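Local coordinates for protein beta-glucuronidase (Dictyoglomus thermophilum, PDB 6XXW) that probably hydrolyses beta-D-glucuronides, as a member of glycoside hydrolase family 2, at residues Phe522-Phe534 / Arg576-Arg588. Residues are numbered along the deposited sequence; the frame is centred on the assembly and turned at random.
Sequences FTEEYQQEMIKRF and RQPKMVAHFLKER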
loop_
_atom_site.group_PDB
_atom_site.type_symbol
_atom_site.label_atom_id
_atom_site.label_comp_id
_atom_site.label_asym_id
_atom_site.label_seq_id
_atom_site.Cartn_x
_atom_site.Cartn_y
_atom_site.Cartn_z
ATOM N N PHE A 522 0.054 -9.555 10.733
ATOM C CA PHE A 522 -0.213 -9.051 9.381
ATOM C C PHE A 522 0.888 -8.106 8.894
ATOM O O PHE A 522 0.801 -7.618 7.766
ATOM C CB PHE A 522 -1.591 -8.377 9.237
ATOM C CG PHE A 522 -2.749 -9.358 9.328
ATOM C CD1 PHE A 522 -3.400 -9.571 10.538
ATOM C CD2 PHE A 522 -3.168 -10.073 8.205
ATOM C CE1 PHE A 522 -4.462 -10.491 10.636
ATOM C CE2 PHE A 522 -4.239 -10.998 8.296
ATOM C CZ PHE A 522 -4.870 -11.200 9.513
ATOM N N THR A 523 1.934 -7.870 9.676
ATOM C CA THR A 523 3.047 -7.057 9.203
ATOM C C THR A 523 4.140 -7.956 8.624
ATOM O O THR A 523 4.225 -9.145 8.932
ATOM C CB THR A 523 3.620 -6.202 10.334
ATOM O OG1 THR A 523 4.169 -7.053 11.348
ATOM C CG2 THR A 523 2.507 -5.351 10.968
ATOM N N GLU A 524 4.980 -7.364 7.769
ATOM C CA GLU A 524 6.121 -8.104 7.240
ATOM C C GLU A 524 7.080 -8.509 8.349
ATOM O O GLU A 524 7.693 -9.585 8.277
ATOM C CB GLU A 524 6.846 -7.265 6.177
ATOM C CG GLU A 524 5.961 -6.870 4.995
ATOM C CD GLU A 524 6.762 -6.322 3.804
ATOM O OE1 GLU A 524 7.921 -6.763 3.613
ATOM O OE2 GLU A 524 6.236 -5.455 3.075
ATOM N N GLU A 525 7.214 -7.672 9.390
ATOM C CA GLU A 525 8.101 -7.997 10.501
ATOM C C GLU A 525 7.632 -9.248 11.232
ATOM O O GLU A 525 8.445 -10.110 11.584
ATOM C CB GLU A 525 8.182 -6.818 11.474
ATOM C CG GLU A 525 9.127 -5.709 11.005
ATOM C CD GLU A 525 8.503 -4.829 9.933
ATOM O OE1 GLU A 525 7.276 -4.953 9.696
ATOM O OE2 GLU A 525 9.239 -4.019 9.331
ATOM N N TYR A 526 6.326 -9.350 11.497
ATOM C CA TYR A 526 5.830 -10.496 12.243
ATOM C C TYR A 526 6.061 -11.776 11.461
ATOM O O TYR A 526 6.482 -12.791 12.029
ATOM C CB TYR A 526 4.348 -10.319 12.572
ATOM C CG TYR A 526 3.868 -11.267 13.657
ATOM C CD1 TYR A 526 3.485 -12.573 13.343
ATOM C CD2 TYR A 526 3.831 -10.873 14.987
ATOM C CE1 TYR A 526 3.062 -13.457 14.325
ATOM C CE2 TYR A 526 3.395 -11.741 15.979
ATOM C CZ TYR A 526 3.016 -13.036 15.638
ATOM O OH TYR A 526 2.591 -13.907 16.611
ATOM N N GLN A 527 5.811 -11.737 10.146
ATOM C CA GLN A 527 6.042 -12.912 9.317
ATOM C C GLN A 527 7.503 -13.354 9.393
ATOM O O GLN A 527 7.793 -14.544 9.582
ATOM C CB GLN A 527 5.614 -12.624 7.873
ATOM C CG GLN A 527 5.965 -13.748 6.885
ATOM C CD GLN A 527 5.702 -13.345 5.437
ATOM O OE1 GLN A 527 5.920 -12.199 5.054
ATOM N NE2 GLN A 527 5.238 -14.290 4.632
ATOM N N GLN A 528 8.439 -12.405 9.274
ATOM C CA GLN A 528 9.860 -12.752 9.326
ATOM C C GLN A 528 10.267 -13.268 10.703
ATOM O O GLN A 528 11.020 -14.241 10.804
ATOM C CB GLN A 528 10.731 -11.542 8.929
ATOM C CG GLN A 528 12.238 -11.728 9.198
ATOM C CD GLN A 528 13.115 -10.707 8.480
ATOM O OE1 GLN A 528 13.074 -10.585 7.258
ATOM N NE2 GLN A 528 13.907 -9.966 9.245
ATOM N N GLU A 529 9.799 -12.626 11.779
ATOM C CA GLU A 529 10.213 -13.060 13.113
ATOM C C GLU A 529 9.664 -14.447 13.431
ATOM O O GLU A 529 10.372 -15.294 13.986
ATOM C CB GLU A 529 9.757 -12.048 14.164
ATOM C CG GLU A 529 10.294 -12.320 15.569
ATOM C CD GLU A 529 11.804 -12.144 15.678
ATOM O OE1 GLU A 529 12.391 -11.374 14.884
ATOM O OE2 GLU A 529 12.408 -12.790 16.564
ATOM N N MET A 530 8.401 -14.692 13.088
ATOM C CA MET A 530 7.829 -16.015 13.304
ATOM C C MET A 530 8.641 -17.077 12.570
ATOM O O MET A 530 9.046 -18.087 13.155
ATOM C CB MET A 530 6.373 -16.026 12.838
ATOM C CG MET A 530 5.751 -17.414 12.882
ATOM S SD MET A 530 4.073 -17.413 12.220
ATOM C CE MET A 530 3.613 -19.137 12.497
ATOM N N ILE A 531 8.923 -16.845 11.290
ATOM C CA ILE A 531 9.634 -17.847 10.501
ATOM C C ILE A 531 11.039 -18.050 11.056
ATOM O O ILE A 531 11.516 -19.186 11.188
ATOM C CB ILE A 531 9.637 -17.434 9.014
ATOM C CG1 ILE A 531 8.271 -17.742 8.386
ATOM C CG2 ILE A 531 10.755 -18.119 8.252
ATOM C CD1 ILE A 531 8.063 -17.106 7.018
ATOM N N LYS A 532 11.697 -16.954 11.451
ATOM C CA LYS A 532 13.047 -17.034 12.006
ATOM C C LYS A 532 13.084 -17.869 13.281
ATOM O O LYS A 532 14.009 -18.664 13.488
ATOM C CB LYS A 532 13.572 -15.621 12.276
ATOM C CG LYS A 532 14.916 -15.560 12.964
ATOM C CD LYS A 532 15.413 -14.116 13.056
ATOM C CE LYS A 532 14.759 -13.364 14.211
ATOM N NZ LYS A 532 15.431 -12.047 14.489
ATOM N N ARG A 533 12.089 -17.703 14.151
ATOM C CA ARG A 533 12.088 -18.435 15.413
ATOM C C ARG A 533 11.766 -19.908 15.199
ATOM O O ARG A 533 12.315 -20.776 15.888
ATOM C CB ARG A 533 11.092 -17.795 16.378
ATOM C CG ARG A 533 11.502 -16.395 16.817
ATOM C CD ARG A 533 10.514 -15.831 17.810
ATOM N NE ARG A 533 10.698 -16.405 19.138
ATOM C CZ ARG A 533 10.511 -15.736 20.272
ATOM N NH1 ARG A 533 10.133 -14.465 20.234
ATOM N NH2 ARG A 533 10.696 -16.337 21.441
ATOM N N PHE A 534 10.875 -20.207 14.255
ATOM C CA PHE A 534 10.590 -21.604 13.927
ATOM C C PHE A 534 11.861 -22.327 13.469
ATOM O O PHE A 534 12.188 -23.409 13.970
ATOM C CB PHE A 534 9.518 -21.681 12.837
ATOM C CG PHE A 534 8.101 -21.747 13.346
ATOM C CD1 PHE A 534 7.537 -20.691 14.046
ATOM C CD2 PHE A 534 7.315 -22.867 13.088
ATOM C CE1 PHE A 534 6.216 -20.754 14.486
ATOM C CE2 PHE A 534 6.002 -22.941 13.536
ATOM C CZ PHE A 534 5.446 -21.882 14.230
ATOM N N ARG A 576 4.798 -11.897 -7.763
ATOM C CA ARG A 576 6.113 -12.545 -7.752
ATOM C C ARG A 576 7.244 -11.573 -7.390
ATOM O O ARG A 576 8.340 -11.636 -7.960
ATOM C CB ARG A 576 6.399 -13.239 -9.093
ATOM C CG ARG A 576 6.022 -14.723 -9.116
ATOM C CD ARG A 576 4.544 -14.920 -8.881
ATOM N NE ARG A 576 4.162 -16.327 -8.982
ATOM C CZ ARG A 576 2.973 -16.804 -8.636
ATOM N NH1 ARG A 576 2.043 -15.979 -8.167
ATOM N NH2 ARG A 576 2.714 -18.106 -8.770
ATOM N N GLN A 577 6.995 -10.693 -6.417
ATOM C CA GLN A 577 8.048 -9.846 -5.859
ATOM C C GLN A 577 8.220 -10.131 -4.367
ATOM O O GLN A 577 7.255 -10.481 -3.685
ATOM C CB GLN A 577 7.738 -8.354 -6.058
ATOM C CG GLN A 577 7.621 -7.913 -7.516
ATOM C CD GLN A 577 8.843 -8.259 -8.355
ATOM O OE1 GLN A 577 9.974 -8.273 -7.863
ATOM N NE2 GLN A 577 8.618 -8.528 -9.637
ATOM N N PRO A 578 9.428 -9.979 -3.829
ATOM C CA PRO A 578 9.704 -10.515 -2.488
ATOM C C PRO A 578 9.196 -9.621 -1.368
ATOM O O PRO A 578 9.264 -8.392 -1.443
ATOM C CB PRO A 578 11.236 -10.600 -2.458
ATOM C CG PRO A 578 11.684 -9.461 -3.378
ATOM C CD PRO A 578 10.639 -9.443 -4.484
ATOM N N LYS A 579 8.711 -10.254 -0.296
ATOM C CA LYS A 579 8.506 -9.548 0.957
ATOM C C LYS A 579 9.793 -9.599 1.778
ATOM O O LYS A 579 10.769 -10.243 1.397
ATOM C CB LYS A 579 7.321 -10.138 1.733
ATOM C CG LYS A 579 6.004 -10.028 0.975
ATOM C CD LYS A 579 4.862 -10.657 1.788
ATOM C CE LYS A 579 3.665 -10.972 0.891
ATOM N NZ LYS A 579 2.609 -11.762 1.607
ATOM N N MET A 580 9.789 -8.918 2.933
ATOM C CA MET A 580 10.978 -8.875 3.779
ATOM C C MET A 580 11.532 -10.271 4.065
ATOM O O MET A 580 12.737 -10.514 3.928
ATOM C CB MET A 580 10.658 -8.147 5.085
ATOM C CG MET A 580 11.887 -7.760 5.876
ATOM S SD MET A 580 11.414 -6.930 7.411
ATOM C CE MET A 580 10.179 -5.828 6.765
ATOM N N VAL A 581 10.662 -11.214 4.448
ATOM C CA VAL A 581 11.153 -12.532 4.852
ATOM C C VAL A 581 11.799 -13.298 3.700
ATOM O O VAL A 581 12.613 -14.193 3.952
ATOM C CB VAL A 581 10.020 -13.371 5.479
ATOM C CG1 VAL A 581 9.042 -13.812 4.432
ATOM C CG2 VAL A 581 10.596 -14.586 6.229
ATOM N N ALA A 582 11.472 -12.974 2.440
ATOM C CA ALA A 582 12.180 -13.589 1.314
ATOM C C ALA A 582 13.681 -13.355 1.414
ATOM O O ALA A 582 14.484 -14.244 1.105
ATOM C CB ALA A 582 11.657 -13.044 -0.015
ATOM N N HIS A 583 14.085 -12.158 1.846
ATOM C CA HIS A 583 15.510 -11.885 1.974
ATOM C C HIS A 583 16.124 -12.609 3.167
ATOM O O HIS A 583 17.277 -13.050 3.087
ATOM C CB HIS A 583 15.719 -10.376 2.044
ATOM C CG HIS A 583 15.049 -9.659 0.920
ATOM N ND1 HIS A 583 15.584 -9.621 -0.350
ATOM C CD2 HIS A 583 13.850 -9.034 0.845
ATOM C CE1 HIS A 583 14.768 -8.953 -1.145
ATOM N NE2 HIS A 583 13.704 -8.592 -0.448
ATOM N N PHE A 584 15.383 -12.759 4.268
ATOM C CA PHE A 584 15.871 -13.592 5.365
ATOM C C PHE A 584 16.118 -15.024 4.891
ATOM O O PHE A 584 17.162 -15.619 5.182
ATOM C CB PHE A 584 14.878 -13.587 6.535
ATOM C CG PHE A 584 15.158 -14.663 7.558
ATOM C CD1 PHE A 584 16.125 -14.478 8.531
ATOM C CD2 PHE A 584 14.489 -15.880 7.513
ATOM C CE1 PHE A 584 16.399 -15.484 9.468
ATOM C CE2 PHE A 584 14.770 -16.888 8.425
ATOM C CZ PHE A 584 15.725 -16.688 9.406
ATOM N N LEU A 585 15.170 -15.588 4.143
ATOM C CA LEU A 585 15.329 -16.971 3.679
ATOM C C LEU A 585 16.483 -17.100 2.688
ATOM O O LEU A 585 17.237 -18.082 2.727
ATOM C CB LEU A 585 14.021 -17.471 3.064
ATOM C CG LEU A 585 12.870 -17.710 4.058
ATOM C CD1 LEU A 585 11.570 -18.039 3.328
ATOM C CD2 LEU A 585 13.214 -18.783 5.097
ATOM N N LYS A 586 16.650 -16.116 1.799
ATOM C CA LYS A 586 17.786 -16.162 0.881
ATOM C C LYS A 586 19.101 -16.238 1.641
ATOM O O LYS A 586 20.001 -17.001 1.267
ATOM C CB LYS A 586 17.784 -14.940 -0.041
ATOM C CG LYS A 586 18.878 -14.951 -1.128
ATOM C CD LYS A 586 18.731 -13.745 -2.052
ATOM C CE LYS A 586 19.972 -13.515 -2.911
ATOM N NZ LYS A 586 20.226 -14.607 -3.886
ATOM N N GLU A 587 19.234 -15.448 2.710
ATOM C CA GLU A 587 20.486 -15.428 3.454
ATOM C C GLU A 587 20.684 -16.723 4.235
ATOM O O GLU A 587 21.782 -17.293 4.224
ATOM C CB GLU A 587 20.531 -14.217 4.384
ATOM C CG GLU A 587 21.951 -13.843 4.793
ATOM C CD GLU A 587 22.039 -13.327 6.216
ATOM O OE1 GLU A 587 23.090 -13.532 6.863
ATOM O OE2 GLU A 587 21.058 -12.713 6.688
ATOM N N ARG A 588 19.636 -17.204 4.915
ATOM C CA ARG A 588 19.727 -18.489 5.601
ATOM C C ARG A 588 20.068 -19.605 4.621
ATOM O O ARG A 588 21.055 -20.331 4.797
ATOM C CB ARG A 588 18.410 -18.797 6.316
ATOM C CG ARG A 588 18.298 -20.222 6.861
ATOM C CD ARG A 588 17.066 -20.394 7.749
ATOM N NE ARG A 588 16.817 -21.796 8.115
ATOM C CZ ARG A 588 17.455 -22.458 9.079
ATOM N NH1 ARG A 588 18.398 -21.849 9.804
ATOM N NH2 ARG A 588 17.156 -23.733 9.317
HETATM O O HOH W 1 8.015 -10.595 5.642
#
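With CG anti to the carbonyl carbon (chi1 -59°) and the chain extended beyond it, Glu524 reaches across to Met580, whose N donates to OE1 at 2.9 Å, almost in line with the C-O bond. Val581 sets CG2 anti to its own N, against Ile531 CD1 (3.7 Å), while CG1 lies 3.5 Å from Gln527 CD. A water hydrogen-bonded to Glu524 O, Gln527 OE1 and Val581 N links the two backbones directly; the Gln527 amide also bonds Gly570. The segments lie on helices 524-538 and 580-591, which follow the seventh and eighth TIM barrel strands, 501-505 and 544-550; they run side by side at 28°, axes 8.9 Å apart, close enough for direct side-chain packing. The Phe584 ring meets Lys532 CB obliquely, CZ 3.7 Å away, and Ile531 CG2 sits 4.1 Å from Leu585 CD2. Met580 bends at chi3, bringing CE to 3.7 Å from Glu524 CB. Glu524 OE2 bonds Gly513 N and His515 of a second subunit, so one carboxylate joins the Met580 backbone to the subunit interface. With an alanine here, Met580 N is likely to lose its acceptor, and Gly513 N and His515 of the second subunit their carboxylate.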